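Local coordinates for protein GTP cyclohydrolase 1 type 2 homolog (Staphylococcus aureus subsp. aureus, PDB 3LNL) that is of unknown function but carries a dinuclear zinc centre in each subunit of a toroid-shaped NIF3-family hexamer whose two openings are capped by PII-like domains, at residues W26-L31 with P70-G75; I65-P70 with L98-T103. The protein carries 2 engineered substitutions. All coordinates share one frame; numbering follows the deposited sequence.

Contact 1 (W26-L31 with P70-G75); sequences WDNVGL and PLIFKG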
ATOM      1  N   TRP B  26     -12.644   2.965 -11.523  1.00 20.39           N
ATOM      2  CA  TRP B  26     -11.789   4.140 -11.731  1.00 19.55           C
ATOM      3  C   TRP B  26     -12.344   5.155 -12.760  1.00 18.88           C
ATOM      4  O   TRP B  26     -11.785   6.220 -12.895  1.00 17.26           O
ATOM      5  CB  TRP B  26     -10.355   3.740 -12.164  1.00 21.34           C
ATOM      6  CG  TRP B  26     -10.326   2.791 -13.318  1.00 21.11           C
ATOM      7  CD1 TRP B  26     -10.167   1.432 -13.253  1.00 21.48           C
ATOM      8  CD2 TRP B  26     -10.488   3.116 -14.718  1.00 22.64           C
ATOM      9  NE1 TRP B  26     -10.248   0.888 -14.535  1.00 23.07           N
ATOM     10  CE2 TRP B  26     -10.430   1.894 -15.443  1.00 23.33           C
ATOM     11  CE3 TRP B  26     -10.677   4.294 -15.414  1.00 23.19           C
ATOM     12  CZ2 TRP B  26     -10.574   1.837 -16.811  1.00 24.90           C
ATOM     13  CZ3 TRP B  26     -10.814   4.233 -16.803  1.00 25.39           C
ATOM     14  CH2 TRP B  26     -10.750   3.006 -17.479  1.00 25.40           C
ATOM     15  N   ASP B  27     -13.378   4.792 -13.531  1.00 16.17           N
ATOM     16  CA  ASP B  27     -13.805   5.595 -14.661  1.00 15.31           C
ATOM     17  C   ASP B  27     -14.656   6.783 -14.161  1.00 15.68           C
ATOM     18  O   ASP B  27     -15.031   6.847 -12.968  1.00 16.51           O
ATOM     19  CB  ASP B  27     -14.623   4.716 -15.606  1.00 15.33           C
ATOM     20  CG  ASP B  27     -14.627   5.192 -17.023  1.00 13.87           C
ATOM     21  OD1 ASP B  27     -14.101   6.277 -17.340  1.00 15.11           O
ATOM     22  OD2 ASP B  27     -15.225   4.442 -17.857  1.00 13.22           O
ATOM     23  N   ASN B  28     -14.895   7.731 -15.051  1.00 14.57           N
ATOM     24  CA  ASN B  28     -15.730   8.880 -14.770  1.00 14.65           C
ATOM     25  C   ASN B  28     -16.822   8.967 -15.818  1.00 13.59           C
ATOM     26  O   ASN B  28     -16.587   9.457 -16.926  1.00 15.94           O
ATOM     27  CB  ASN B  28     -14.873  10.125 -14.738  1.00 13.88           C
ATOM     28  CG  ASN B  28     -15.593  11.302 -14.099  1.00 18.14           C
ATOM     29  OD1 ASN B  28     -16.396  11.107 -13.213  1.00 17.16           O
ATOM     30  ND2 ASN B  28     -15.347  12.512 -14.591  1.00 16.62           N
ATOM     31  N   VAL B  29     -18.015   8.461 -15.490  1.00 13.39           N
ATOM     32  CA  VAL B  29     -19.090   8.315 -16.488  1.00 12.99           C
ATOM     33  C   VAL B  29     -20.370   9.003 -16.085  1.00 13.90           C
ATOM     34  O   VAL B  29     -20.557   9.381 -14.915  1.00 13.30           O
ATOM     35  CB  VAL B  29     -19.363   6.830 -16.884  1.00 13.59           C
ATOM     36  CG1 VAL B  29     -18.128   6.203 -17.579  1.00 12.12           C
ATOM     37  CG2 VAL B  29     -19.789   5.990 -15.699  1.00 13.47           C
ATOM     38  N   GLY B  30     -21.240   9.226 -17.059  1.00 12.25           N
ATOM     39  CA  GLY B  30     -22.507   9.855 -16.790  1.00 12.12           C
ATOM     40  C   GLY B  30     -22.517  11.319 -17.152  1.00 11.36           C
ATOM     41  O   GLY B  30     -21.779  11.757 -18.044  1.00 12.96           O
ATOM     42  N   LEU B  31     -23.380  12.084 -16.492  1.00 11.62           N
ATOM     43  CA  LEU B  31     -23.481  13.546 -16.783  1.00 11.70           C
ATOM     44  C   LEU B  31     -22.267  14.215 -16.152  1.00 11.92           C
ATOM     45  O   LEU B  31     -22.189  14.296 -14.949  1.00 13.48           O
ATOM     46  CB  LEU B  31     -24.777  14.139 -16.211  1.00 10.39           C
ATOM     47  CG  LEU B  31     -25.000  15.625 -16.484  1.00 11.26           C
ATOM     48  CD1 LEU B  31     -25.065  15.878 -17.976  1.00  9.22           C
ATOM     49  CD2 LEU B  31     -26.258  16.155 -15.743  1.00  9.40           C
ATOM     50  N   PRO B  70     -14.202  10.529 -21.416  1.00 12.22           N
ATOM     51  CA  PRO B  70     -14.667  11.543 -20.472  1.00 13.20           C
ATOM     52  C   PRO B  70     -13.759  12.773 -20.549  1.00 14.33           C
ATOM     53  O   PRO B  70     -12.548  12.696 -20.373  1.00 14.46           O
ATOM     54  CB  PRO B  70     -14.577  10.820 -19.109  1.00 13.18           C
ATOM     55  CG  PRO B  70     -13.582   9.783 -19.295  1.00 15.48           C
ATOM     56  CD  PRO B  70     -13.597   9.385 -20.728  1.00 12.47           C
ATOM     57  N   LEU B  71     -14.342  13.934 -20.804  1.00 16.05           N
ATOM     58  CA  LEU B  71     -13.567  15.145 -20.943  1.00 15.89           C
ATOM     59  C   LEU B  71     -12.915  15.485 -19.599  1.00 17.56           C
ATOM     60  O   LEU B  71     -11.827  16.075 -19.563  1.00 17.00           O
ATOM     61  CB  LEU B  71     -14.476  16.277 -21.382  1.00 15.22           C
ATOM     62  CG  LEU B  71     -13.890  17.666 -21.616  1.00 14.37           C
ATOM     63  CD1 LEU B  71     -12.796  17.622 -22.739  1.00 13.40           C
ATOM     64  CD2 LEU B  71     -14.987  18.677 -21.926  1.00  9.42           C
ATOM     65  N   ILE B  72     -13.620  15.173 -18.521  1.00 17.53           N
ATOM     66  CA  ILE B  72     -13.060  15.300 -17.165  1.00 19.53           C
ATOM     67  C   ILE B  72     -12.811  13.893 -16.708  1.00 21.25           C
ATOM     68  O   ILE B  72     -13.737  13.088 -16.651  1.00 20.09           O
ATOM     69  CB  ILE B  72     -13.993  16.012 -16.186  1.00 19.00           C
ATOM     70  CG1 ILE B  72     -14.265  17.441 -16.657  1.00 19.44           C
ATOM     71  CG2 ILE B  72     -13.363  16.023 -14.700  1.00 19.41           C
ATOM     72  CD1 ILE B  72     -15.431  18.133 -15.877  1.00 19.15           C
ATOM     73  N   PHE B  73     -11.557  13.562 -16.468  1.00 24.61           N
ATOM     74  CA  PHE B  73     -11.221  12.213 -16.041  1.00 28.68           C
ATOM     75  C   PHE B  73     -10.674  12.266 -14.647  1.00 30.96           C
ATOM     76  O   PHE B  73     -11.382  11.940 -13.706  1.00 32.94           O
ATOM     77  CB  PHE B  73     -10.299  11.519 -17.033  1.00 28.94           C
ATOM     78  CG  PHE B  73      -9.969  10.130 -16.654  1.00 32.85           C
ATOM     79  CD1 PHE B  73     -10.980   9.191 -16.428  1.00 37.37           C
ATOM     80  CD2 PHE B  73      -8.642   9.734 -16.512  1.00 39.21           C
ATOM     81  CE1 PHE B  73     -10.687   7.899 -16.059  1.00 39.83           C
ATOM     82  CE2 PHE B  73      -8.320   8.400 -16.120  1.00 41.51           C
ATOM     83  CZ  PHE B  73      -9.339   7.496 -15.888  1.00 42.21           C
ATOM     84  N   LYS B  74      -9.457  12.730 -14.468  1.00 33.22           N
ATOM     85  CA  LYS B  74      -9.034  12.996 -13.113  1.00 35.26           C
ATOM     86  C   LYS B  74      -9.545  14.415 -12.802  1.00 35.52           C
ATOM     87  O   LYS B  74      -9.644  15.285 -13.670  1.00 36.61           O
ATOM     88  CB  LYS B  74      -7.524  12.791 -12.961  1.00 35.64           C
ATOM     89  CG  LYS B  74      -7.135  11.359 -13.356  1.00 39.67           C
ATOM     90  CD  LYS B  74      -6.107  10.694 -12.433  1.00 45.86           C
ATOM     91  CE  LYS B  74      -6.106   9.147 -12.563  1.00 48.52           C
ATOM     92  NZ  LYS B  74      -5.585   8.631 -13.893  1.00 52.05           N
ATOM     93  N   GLY B  75      -9.921  14.674 -11.581  1.00 34.77           N
ATOM     94  CA  GLY B  75     -10.589  15.929 -11.377  1.00 33.81           C
ATOM     95  C   GLY B  75      -9.825  17.158 -11.910  1.00 33.22           C
ATOM     96  O   GLY B  75      -8.580  17.216 -11.913  1.00 32.44           O
TER
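Two loops at the surface of the NIF3 fold meet here: W26-L31, which runs into the edge strand 30-32 of the sheet, and P70-G75, which follows directly on the zinc ligands H68 and H69. The one hydrogen bond between them is made by N28. Its CG lies anti to the backbone N (chi1 -165°), and ND2 reaches the carbonyl O of I72 at 2.7 Å with a nearly straight N-H...O angle of 168°. I72 O lies in the amide plane of N28, whereas ND2 stands above the carbonyl plane of I72, so the bond uses the amide hydrogen squarely but not a carbonyl lone pair. Beside it, P70 CB presses on N28 O at 3.3 Å, a buried carbonyl oxygen without a polar partner in the model.

The aromatic part is rim to rim. W26 CE3 and F73 CZ approach to 3.5 Å, with the planes at 84° and neither ring lying over the other's face. W26 holds its CG in the crowded position between backbone N and carbonyl carbon; F73 extends with CG anti to N.

In the second shell, D27 braces the backbone at N28: its OD1 accepts N28 N at 2.8 Å from above the carboxylate plane, and the same oxygen takes ND1 of H102 while OD2 pairs with OG1 of T103, tying the loop to the residues after strand 97-100. N28 ND2 also donates to T77 O of a neighbouring subunit, so this surface contact borders an interface of the hexamer. The D27 side chain crosses those of P70 and F73 at about a right angle, its OD1 4.0 Å from both P70 CG and F73 CE1.

Contact 2 (I65-P70 with L98-T103); sequences IISHHP and LIAMHT. With ZN (zinc ion), chain G; ZN (zinc ion), chain F.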
ATOM      1  N   ILE B  65     -24.112  16.667 -25.780  1.00 11.55           N
ATOM      2  CA  ILE B  65     -23.059  15.904 -26.403  1.00 11.91           C
ATOM      3  C   ILE B  65     -22.899  14.662 -25.572  1.00 12.04           C
ATOM      4  O   ILE B  65     -22.797  14.755 -24.344  1.00 12.99           O
ATOM      5  CB  ILE B  65     -21.716  16.682 -26.522  1.00 12.29           C
ATOM      6  CG1 ILE B  65     -21.947  17.932 -27.388  1.00 12.21           C
ATOM      7  CG2 ILE B  65     -20.526  15.787 -27.095  1.00  8.88           C
ATOM      8  CD1 ILE B  65     -20.798  18.960 -27.397  1.00 10.87           C
ATOM      9  N   ILE B  66     -22.902  13.504 -26.243  1.00 11.39           N
ATOM     10  CA  ILE B  66     -22.497  12.259 -25.620  1.00 11.98           C
ATOM     11  C   ILE B  66     -21.147  11.795 -26.226  1.00 12.84           C
ATOM     12  O   ILE B  66     -21.065  11.461 -27.417  1.00 12.07           O
ATOM     13  CB  ILE B  66     -23.518  11.135 -25.837  1.00 11.47           C
ATOM     14  CG1 ILE B  66     -24.895  11.510 -25.305  1.00 12.61           C
ATOM     15  CG2 ILE B  66     -22.996   9.829 -25.072  1.00  9.79           C
ATOM     16  CD1 ILE B  66     -26.001  10.484 -25.622  1.00 14.24           C
ATOM     17  N   SER B  67     -20.101  11.771 -25.407  1.00 12.95           N
ATOM     18  CA  SER B  67     -18.800  11.335 -25.855  1.00 13.46           C
ATOM     19  C   SER B  67     -18.497   9.970 -25.258  1.00 13.31           C
ATOM     20  O   SER B  67     -19.127   9.563 -24.279  1.00 14.59           O
ATOM     21  CB  SER B  67     -17.702  12.354 -25.461  1.00 13.39           C
ATOM     22  OG  SER B  67     -17.456  12.336 -24.043  1.00 14.06           O
ATOM     23  N   HIS B  68     -17.559   9.257 -25.880  1.00 12.94           N
ATOM     24  CA  HIS B  68     -17.037   8.042 -25.305  1.00 13.30           C
ATOM     25  C   HIS B  68     -16.022   8.395 -24.212  1.00 12.33           C
ATOM     26  O   HIS B  68     -16.184   8.019 -23.053  1.00 13.54           O
ATOM     27  CB  HIS B  68     -16.389   7.163 -26.364  1.00 13.37           C
ATOM     28  CG  HIS B  68     -15.887   5.860 -25.845  1.00 12.48           C
ATOM     29  ND1 HIS B  68     -16.613   5.070 -24.983  1.00 12.13           N
ATOM     30  CD2 HIS B  68     -14.726   5.204 -26.062  1.00 15.46           C
ATOM     31  CE1 HIS B  68     -15.944   3.956 -24.746  1.00 15.27           C
ATOM     32  NE2 HIS B  68     -14.741   4.060 -25.290  1.00 15.16           N
ATOM     33  N   HIS B  69     -15.018   9.178 -24.567  1.00 11.53           N
ATOM     34  CA  HIS B  69     -13.976   9.514 -23.628  1.00 11.31           C
ATOM     35  C   HIS B  69     -14.471  10.638 -22.707  1.00 11.77           C
ATOM     36  O   HIS B  69     -15.060  11.613 -23.185  1.00 12.49           O
ATOM     37  CB  HIS B  69     -12.712   9.929 -24.328  1.00 11.12           C
ATOM     38  CG  HIS B  69     -12.025   8.805 -25.051  1.00 10.43           C
ATOM     39  ND1 HIS B  69     -11.254   9.015 -26.176  1.00 10.66           N
ATOM     40  CD2 HIS B  69     -12.007   7.477 -24.823  1.00 10.84           C
ATOM     41  CE1 HIS B  69     -10.777   7.855 -26.596  1.00 13.94           C
ATOM     42  NE2 HIS B  69     -11.148   6.915 -25.747  1.00 14.67           N
ATOM     43  N   PRO B  70     -14.202  10.529 -21.416  1.00 12.22           N
ATOM     44  CA  PRO B  70     -14.667  11.543 -20.472  1.00 13.20           C
ATOM     45  C   PRO B  70     -13.759  12.773 -20.549  1.00 14.33           C
ATOM     46  O   PRO B  70     -12.548  12.696 -20.373  1.00 14.46           O
ATOM     47  CB  PRO B  70     -14.577  10.820 -19.109  1.00 13.18           C
ATOM     48  CG  PRO B  70     -13.582   9.783 -19.295  1.00 15.48           C
ATOM     49  CD  PRO B  70     -13.597   9.385 -20.728  1.00 12.47           C
ATOM     50  N   LEU B  98     -22.812  17.619 -21.350  1.00 10.70           N
ATOM     51  CA  LEU B  98     -21.867  16.618 -21.807  1.00 11.48           C
ATOM     52  C   LEU B  98     -22.014  15.380 -20.940  1.00 11.26           C
ATOM     53  O   LEU B  98     -21.780  15.438 -19.733  1.00 11.57           O
ATOM     54  CB  LEU B  98     -20.409  17.140 -21.737  1.00 11.07           C
ATOM     55  CG  LEU B  98     -19.349  16.077 -22.127  1.00 14.67           C
ATOM     56  CD1 LEU B  98     -19.543  15.606 -23.628  1.00 13.09           C
ATOM     57  CD2 LEU B  98     -17.917  16.549 -21.886  1.00 15.13           C
ATOM     58  N   ILE B  99     -22.343  14.271 -21.581  1.00 10.33           N
ATOM     59  CA  ILE B  99     -22.439  12.967 -20.923  1.00 11.94           C
ATOM     60  C   ILE B  99     -21.342  12.056 -21.487  1.00 11.82           C
ATOM     61  O   ILE B  99     -21.096  12.056 -22.687  1.00 13.03           O
ATOM     62  CB  ILE B  99     -23.832  12.317 -21.252  1.00 12.03           C
ATOM     63  CG1 ILE B  99     -24.969  13.177 -20.651  1.00 11.79           C
ATOM     64  CG2 ILE B  99     -23.880  10.800 -20.852  1.00 11.58           C
ATOM     65  CD1 ILE B  99     -26.415  12.895 -21.321  1.00  8.58           C
ATOM     66  N   ALA B 100     -20.673  11.311 -20.612  1.00 11.56           N
ATOM     67  CA  ALA B 100     -19.672  10.380 -21.021  1.00 12.30           C
ATOM     68  C   ALA B 100     -20.217   8.962 -20.848  1.00 12.41           C
ATOM     69  O   ALA B 100     -20.640   8.552 -19.743  1.00 13.39           O
ATOM     70  CB  ALA B 100     -18.375  10.510 -20.159  1.00 12.36           C
ATOM     71  N   MET B 101     -20.193   8.218 -21.938  1.00 12.93           N
ATOM     72  CA  MET B 101     -20.496   6.785 -21.918  1.00 13.03           C
ATOM     73  C   MET B 101     -19.202   6.099 -22.273  1.00 12.90           C
ATOM     74  O   MET B 101     -18.935   5.815 -23.474  1.00 11.57           O
ATOM     75  CB  MET B 101     -21.636   6.480 -22.915  1.00 12.31           C
ATOM     76  CG  MET B 101     -23.012   7.073 -22.465  1.00 15.28           C
ATOM     77  SD  MET B 101     -24.240   6.690 -23.719  1.00 16.65           S
ATOM     78  CE  MET B 101     -24.650   4.982 -23.250  1.00 14.60           C
ATOM     79  N   HIS B 102     -18.384   5.848 -21.228  1.00 12.47           N
ATOM     80  CA  HIS B 102     -17.033   5.398 -21.438  1.00 12.44           C
ATOM     81  C   HIS B 102     -16.915   3.886 -21.308  1.00 13.55           C
ATOM     82  O   HIS B 102     -17.435   3.181 -22.175  1.00 13.59           O
ATOM     83  CB  HIS B 102     -16.035   6.143 -20.571  1.00 12.71           C
ATOM     84  CG  HIS B 102     -14.624   5.910 -20.979  1.00 11.30           C
ATOM     85  ND1 HIS B 102     -13.581   5.851 -20.073  1.00 11.97           N
ATOM     86  CD2 HIS B 102     -14.088   5.663 -22.201  1.00 11.66           C
ATOM     87  CE1 HIS B 102     -12.452   5.605 -20.733  1.00 13.56           C
ATOM     88  NE2 HIS B 102     -12.733   5.472 -22.021  1.00 12.71           N
ATOM     89  N   THR B 103     -16.324   3.362 -20.226  1.00 12.74           N
ATOM     90  CA  THR B 103     -16.100   1.925 -20.190  1.00 12.16           C
ATOM     91  C   THR B 103     -17.427   1.132 -20.128  1.00 13.12           C
ATOM     92  O   THR B 103     -17.435   0.012 -20.571  1.00 13.81           O
ATOM     93  CB  THR B 103     -15.104   1.466 -19.114  1.00 12.36           C
ATOM     94  OG1 THR B 103     -15.567   1.846 -17.818  1.00 12.05           O
ATOM     95  CG2 THR B 103     -13.676   2.040 -19.383  1.00 12.09           C
TER
HETATM   96 ZN    ZN G 402     -13.120   2.554 -25.130  0.50 23.93          ZN
HETATM   97 ZN    ZN F 401     -10.440   4.822 -25.465  0.50 22.70          ZN
HETATM   98  O   HOH W   1     -11.959   3.996 -24.165  1.00 12.36           O
HETATM   99  O   HOH W   2      -9.478   5.683 -23.631  1.00 10.50           O
HETATM  100  O   HOH W   3      -9.445   2.972 -24.729  1.00 12.13           O
HETATM  101  O   HOH W   4     -11.227   1.510 -24.765  1.00 12.58           O
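Backbone hydrogen bonds join strands 65-67 and 98-100 in parallel, with I65 paired to L98, I66 to I99 and S67 to A100. I99 N donates to I65 O at 2.8 Å, S67 N returns a bond to I99 O, and M101 N closes the ladder on S67 O; all three donors lie nearly along the C=O axes. Beyond the ladder a side chain takes over: ND1 of H68 donates to M101 O at 2.9 Å, in the carbonyl plane and on a lone pair. That bond fixes the rotation of the imidazole and directs NE2 toward the metal.

Apolar contacts follow the strand faces. L98 CD1 meets I65 CG2 on the face shared with S67 and A100, while I66 CG2 touches M101 SD at 3.6 Å. Helix 7-17 covers I66 and I99.

Metal coordination lies at the C-terminal end of these parallel strands of the NIF3 sheet, where H68 and H69 follow S67 and hold a dinuclear zinc centre. H68 NE2 and H69 NE2 each bind a different zinc at 2.2 Å, and water 1 bridges the ions. D106 and E333 complete the protein ligands of the first; H330 and E333 those of the second. D48 accepts from H69 ND1, a second-shell contact that would probably strengthen the imidazole as a ligand.

Ring contacts gather around H102, whose CG is anti to its N (chi1 -167°). Its CD2 edge points at the face of H68 in an edge-to-face pair, planes 65° apart. P70 CD lies over one H102 face, 3.7 Å from the centroid, a CH-pi contact, and T103 CG2 over the opposite one. D27 holds H102 ND1, and NE2 of H102 is hydrogen-bonded to water 1 at 2.7 Å.

In the fold
Contacts 1 and 2 have centres 8 Å apart and share P70, which follows the zinc ligands H68 and H69 and opens the 70-75 loop. Their segments alternate along the chain, and strands 30-32 and 97-100 are antiparallel neighbours in one sheet. The closest join is the carboxylate of D27: OD2 lies 2.6 Å from T103 OG1 and OD1 2.8 Å from H102 ND1, both probable hydrogen bonds. A chain of hydrogen bonds thus runs from D27 through H102 to the zinc-bridging water, putting D27 one step behind H102, which is itself not a zinc ligand. L71 CB also packs on L98 CD2 at 3.5 Å, joining the two contacts through apolar atoms.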